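Local coordinates for hypothetical protein PP5205 (Pseudomonas putida, PDB 2G2X) that is of unknown function but carries an EVE domain, related to the ASCH and PUA domains, and so may bind RNA or modified nucleic acid, at residues Phe37-Phe49 against Ile59-Pro71. Sequence-based numbering, arbitrary orientation.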
# COMPACT_ATOMS: atom_id res chain seq x y z
N PHE A 37 4.34 -6.32 -7.69
CA PHE A 37 4.45 -6.66 -6.28
C PHE A 37 3.09 -7.11 -5.74
O PHE A 37 3.02 -8.01 -4.92
CB PHE A 37 4.99 -5.48 -5.47
CG PHE A 37 6.48 -5.26 -5.64
CD1 PHE A 37 7.36 -6.34 -5.64
CD2 PHE A 37 6.99 -3.96 -5.77
CE1 PHE A 37 8.75 -6.14 -5.76
CE2 PHE A 37 8.37 -3.74 -5.89
CZ PHE A 37 9.25 -4.84 -5.89
N LEU A 38 2.02 -6.48 -6.22
CA LEU A 38 0.68 -6.88 -5.79
C LEU A 38 0.46 -8.34 -6.13
O LEU A 38 -0.12 -9.09 -5.35
CB LEU A 38 -0.42 -6.07 -6.49
CG LEU A 38 -0.72 -4.62 -6.13
CD1 LEU A 38 -1.99 -4.17 -6.87
CD2 LEU A 38 -0.92 -4.48 -4.64
N ARG A 39 0.91 -8.73 -7.32
CA ARG A 39 0.74 -10.11 -7.77
C ARG A 39 1.60 -11.11 -7.02
O ARG A 39 1.44 -12.32 -7.19
CB ARG A 39 1.02 -10.19 -9.28
CG ARG A 39 -0.02 -9.42 -10.10
CD ARG A 39 0.34 -9.36 -11.57
NE ARG A 39 -0.79 -8.87 -12.35
CZ ARG A 39 -0.83 -8.83 -13.68
NH1 ARG A 39 0.20 -9.26 -14.39
NH2 ARG A 39 -1.93 -8.40 -14.29
N ALA A 40 2.50 -10.62 -6.19
CA ALA A 40 3.36 -11.49 -5.41
C ALA A 40 2.80 -11.68 -4.01
O ALA A 40 3.24 -12.56 -3.27
CB ALA A 40 4.77 -10.90 -5.33
N MSE A 41 1.81 -10.87 -3.66
CA MSE A 41 1.20 -10.95 -2.34
C MSE A 41 0.37 -12.20 -2.13
O MSE A 41 -0.17 -12.77 -3.07
CB MSE A 41 0.34 -9.72 -2.07
CG MSE A 41 1.15 -8.43 -1.93
SE MSE A 41 0.07 -6.84 -1.80
CE MSE A 41 1.46 -5.53 -1.56
N SER A 42 0.29 -12.63 -0.88
CA SER A 42 -0.50 -13.80 -0.51
C SER A 42 -1.49 -13.39 0.57
O SER A 42 -1.25 -12.42 1.29
CB SER A 42 0.41 -14.92 0.02
OG SER A 42 1.30 -15.37 -0.98
N VAL A 43 -2.60 -14.13 0.68
CA VAL A 43 -3.59 -13.84 1.70
C VAL A 43 -2.93 -14.07 3.06
O VAL A 43 -2.26 -15.08 3.26
CB VAL A 43 -4.82 -14.77 1.56
CG1 VAL A 43 -5.76 -14.56 2.74
CG2 VAL A 43 -5.56 -14.46 0.25
N GLY A 44 -3.09 -13.12 3.97
CA GLY A 44 -2.46 -13.24 5.27
C GLY A 44 -1.22 -12.36 5.35
O GLY A 44 -0.72 -12.08 6.45
N ASP A 45 -0.71 -11.91 4.21
CA ASP A 45 0.45 -11.04 4.22
C ASP A 45 0.02 -9.74 4.89
O ASP A 45 -1.15 -9.36 4.82
CB ASP A 45 0.94 -10.73 2.79
CG ASP A 45 1.79 -11.85 2.19
OD1 ASP A 45 2.12 -12.82 2.91
OD2 ASP A 45 2.14 -11.75 1.00
N GLU A 46 0.95 -9.07 5.55
CA GLU A 46 0.63 -7.82 6.21
C GLU A 46 1.44 -6.72 5.57
O GLU A 46 2.50 -6.97 5.00
CB GLU A 46 0.94 -7.94 7.70
CG GLU A 46 0.09 -9.00 8.37
CD GLU A 46 0.53 -9.31 9.79
OE1 GLU A 46 1.67 -9.78 9.96
OE2 GLU A 46 -0.28 -9.08 10.72
N PHE A 47 0.93 -5.49 5.64
CA PHE A 47 1.65 -4.37 5.06
C PHE A 47 1.47 -3.10 5.87
O PHE A 47 0.46 -2.92 6.54
CB PHE A 47 1.19 -4.11 3.61
CG PHE A 47 -0.25 -3.66 3.49
CD1 PHE A 47 -1.29 -4.59 3.42
CD2 PHE A 47 -0.57 -2.30 3.43
CE1 PHE A 47 -2.63 -4.17 3.29
CE2 PHE A 47 -1.90 -1.87 3.30
CZ PHE A 47 -2.93 -2.81 3.23
N PHE A 48 2.47 -2.22 5.83
CA PHE A 48 2.37 -0.96 6.53
C PHE A 48 1.49 -0.04 5.67
O PHE A 48 1.69 0.06 4.45
CB PHE A 48 3.76 -0.33 6.72
CG PHE A 48 4.58 -1.03 7.77
CD1 PHE A 48 4.07 -1.24 9.05
CD2 PHE A 48 5.86 -1.50 7.48
CE1 PHE A 48 4.82 -1.90 10.04
CE2 PHE A 48 6.62 -2.17 8.45
CZ PHE A 48 6.09 -2.37 9.73
N PHE A 49 0.51 0.59 6.30
CA PHE A 49 -0.41 1.49 5.62
C PHE A 49 0.25 2.87 5.67
O PHE A 49 0.31 3.47 6.74
CB PHE A 49 -1.74 1.50 6.37
CG PHE A 49 -2.91 1.98 5.54
CD1 PHE A 49 -3.86 1.08 5.09
CD2 PHE A 49 -3.07 3.34 5.25
CE1 PHE A 49 -4.97 1.52 4.35
CE2 PHE A 49 -4.17 3.79 4.51
CZ PHE A 49 -5.12 2.88 4.06
N ILE A 59 3.90 6.22 8.12
CA ILE A 59 3.20 4.95 8.33
C ILE A 59 2.17 5.15 9.44
O ILE A 59 2.52 5.44 10.58
CB ILE A 59 4.20 3.84 8.71
CG1 ILE A 59 5.20 3.63 7.56
CG2 ILE A 59 3.45 2.55 9.03
CD1 ILE A 59 6.29 2.60 7.83
N ALA A 60 0.89 4.98 9.09
CA ALA A 60 -0.20 5.18 10.05
C ALA A 60 -0.71 3.91 10.72
O ALA A 60 -1.42 3.98 11.73
CB ALA A 60 -1.35 5.90 9.37
N GLY A 61 -0.36 2.75 10.17
CA GLY A 61 -0.81 1.51 10.77
C GLY A 61 -0.50 0.25 9.99
O GLY A 61 0.31 0.26 9.05
N ILE A 62 -1.15 -0.84 10.37
CA ILE A 62 -0.93 -2.12 9.72
C ILE A 62 -2.25 -2.70 9.22
O ILE A 62 -3.28 -2.56 9.88
CB ILE A 62 -0.30 -3.14 10.69
CG1 ILE A 62 1.04 -2.60 11.20
CG2 ILE A 62 -0.13 -4.50 10.00
CD1 ILE A 62 1.65 -3.41 12.33
N ALA A 63 -2.19 -3.35 8.07
CA ALA A 63 -3.36 -3.98 7.48
C ALA A 63 -2.90 -5.30 6.87
O ALA A 63 -1.70 -5.58 6.82
CB ALA A 63 -3.98 -3.08 6.40
N ARG A 64 -3.85 -6.12 6.41
CA ARG A 64 -3.51 -7.41 5.83
C ARG A 64 -4.22 -7.68 4.50
O ARG A 64 -5.25 -7.08 4.21
CB ARG A 64 -3.85 -8.53 6.82
CG ARG A 64 -5.34 -8.70 7.11
CD ARG A 64 -5.59 -9.90 8.02
NE ARG A 64 -7.01 -10.18 8.18
CZ ARG A 64 -7.86 -9.39 8.83
NH1 ARG A 64 -7.44 -8.26 9.38
NH2 ARG A 64 -9.15 -9.72 8.92
N ILE A 65 -3.65 -8.59 3.71
CA ILE A 65 -4.22 -8.96 2.42
C ILE A 65 -5.28 -10.04 2.63
O ILE A 65 -4.97 -11.10 3.17
CB ILE A 65 -3.15 -9.52 1.47
CG1 ILE A 65 -2.00 -8.52 1.33
CG2 ILE A 65 -3.77 -9.83 0.11
CD1 ILE A 65 -2.43 -7.14 0.87
N THR A 66 -6.51 -9.76 2.21
CA THR A 66 -7.61 -10.72 2.35
C THR A 66 -7.99 -11.39 1.03
O THR A 66 -8.82 -12.28 1.01
CB THR A 66 -8.89 -10.05 2.95
OG1 THR A 66 -9.26 -8.91 2.17
CG2 THR A 66 -8.64 -9.64 4.39
N ARG A 67 -7.38 -10.94 -0.06
CA ARG A 67 -7.63 -11.54 -1.38
C ARG A 67 -6.46 -11.25 -2.31
O ARG A 67 -6.13 -10.09 -2.58
CB ARG A 67 -8.92 -11.02 -2.02
CG ARG A 67 -9.24 -11.76 -3.32
CD ARG A 67 -10.47 -11.25 -4.09
NE ARG A 67 -10.63 -12.05 -5.30
CZ ARG A 67 -11.48 -11.78 -6.30
NH1 ARG A 67 -12.28 -10.73 -6.25
NH2 ARG A 67 -11.51 -12.59 -7.35
N ALA A 68 -5.83 -12.31 -2.81
CA ALA A 68 -4.69 -12.18 -3.70
C ALA A 68 -5.09 -11.48 -5.00
O ALA A 68 -6.27 -11.32 -5.30
CB ALA A 68 -4.09 -13.55 -4.00
N ALA A 69 -4.09 -11.07 -5.76
CA ALA A 69 -4.31 -10.35 -7.01
C ALA A 69 -5.37 -10.94 -7.95
O ALA A 69 -5.43 -12.15 -8.18
CB ALA A 69 -2.98 -10.20 -7.77
N TYR A 70 -6.22 -10.05 -8.46
CA TYR A 70 -7.26 -10.39 -9.41
C TYR A 70 -7.43 -9.15 -10.30
O TYR A 70 -7.02 -8.05 -9.91
CB TYR A 70 -8.57 -10.75 -8.71
CG TYR A 70 -9.21 -9.63 -7.92
CD1 TYR A 70 -8.70 -9.25 -6.68
CD2 TYR A 70 -10.36 -9.00 -8.39
CE1 TYR A 70 -9.32 -8.26 -5.92
CE2 TYR A 70 -11.00 -8.01 -7.64
CZ TYR A 70 -10.47 -7.65 -6.40
OH TYR A 70 -11.11 -6.70 -5.63
N PRO A 71 -8.01 -9.31 -11.51
CA PRO A 71 -8.20 -8.17 -12.43
C PRO A 71 -8.87 -6.95 -11.80
O PRO A 71 -9.96 -7.06 -11.24
CB PRO A 71 -9.04 -8.78 -13.56
CG PRO A 71 -8.55 -10.22 -13.59
CD PRO A 71 -8.50 -10.56 -12.10
O HOH W 1 -1.50 -11.36 -5.04
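The Phe47 ring lies over its strand partner Ala63, whose CA sits 4.2 Å above one ring face, offset toward the rim, while Ala63 CB approaches Phe47 CZ obliquely at 3.4 Å. Chi1 of 65° sets Phe47 CG between its own backbone N and carbonyl carbon and swings the ring back across the neighbouring strand, where CD1 also reaches Ile65 CD1. Phe49, on the same sheet face, has Ala63 CB at its ring edge; both rings meet Trp26. On the opposite face the Phe48 ring runs alongside Ile62, with Phe48 CD1 4.0 Å from Ile62 CG1. Gly61 O lies at the Phe48 ring edge, Ile59 CG2 packs against Phe48 CB, and Trp142 stacks on the Phe48 ring.

These residues belong to the antiparallel hairpin of strands 46-51 and 58-71 in the mixed sheet of the PUA-related EVE domain. Phe47 and Ala63 exchange both backbone bonds, and Ala60 and Gly61 opposite Phe49 form a classic beta bulge: Phe49 N donates to Gly61 O (N-H...O 175°) from above the carbonyl plane, and Phe49 O accepts from Ala60 N.

From the preceding type II turn Ser42-Asp45, Gly44 N reaches across to Ile65 O; Asp45 OD2 accepts Ser42 N from above the carboxylate plane, with Trp4 NE1 a second donor. The Ile65 side chain crosses extended Met41 at about a right angle, Ile65 CD1 3.7 Å from Met41 SE. One water donates to Leu38 O and Met41 O and accepts from Ala69 N, while Ala69 CB rests on Arg39 CA at 3.7 Å.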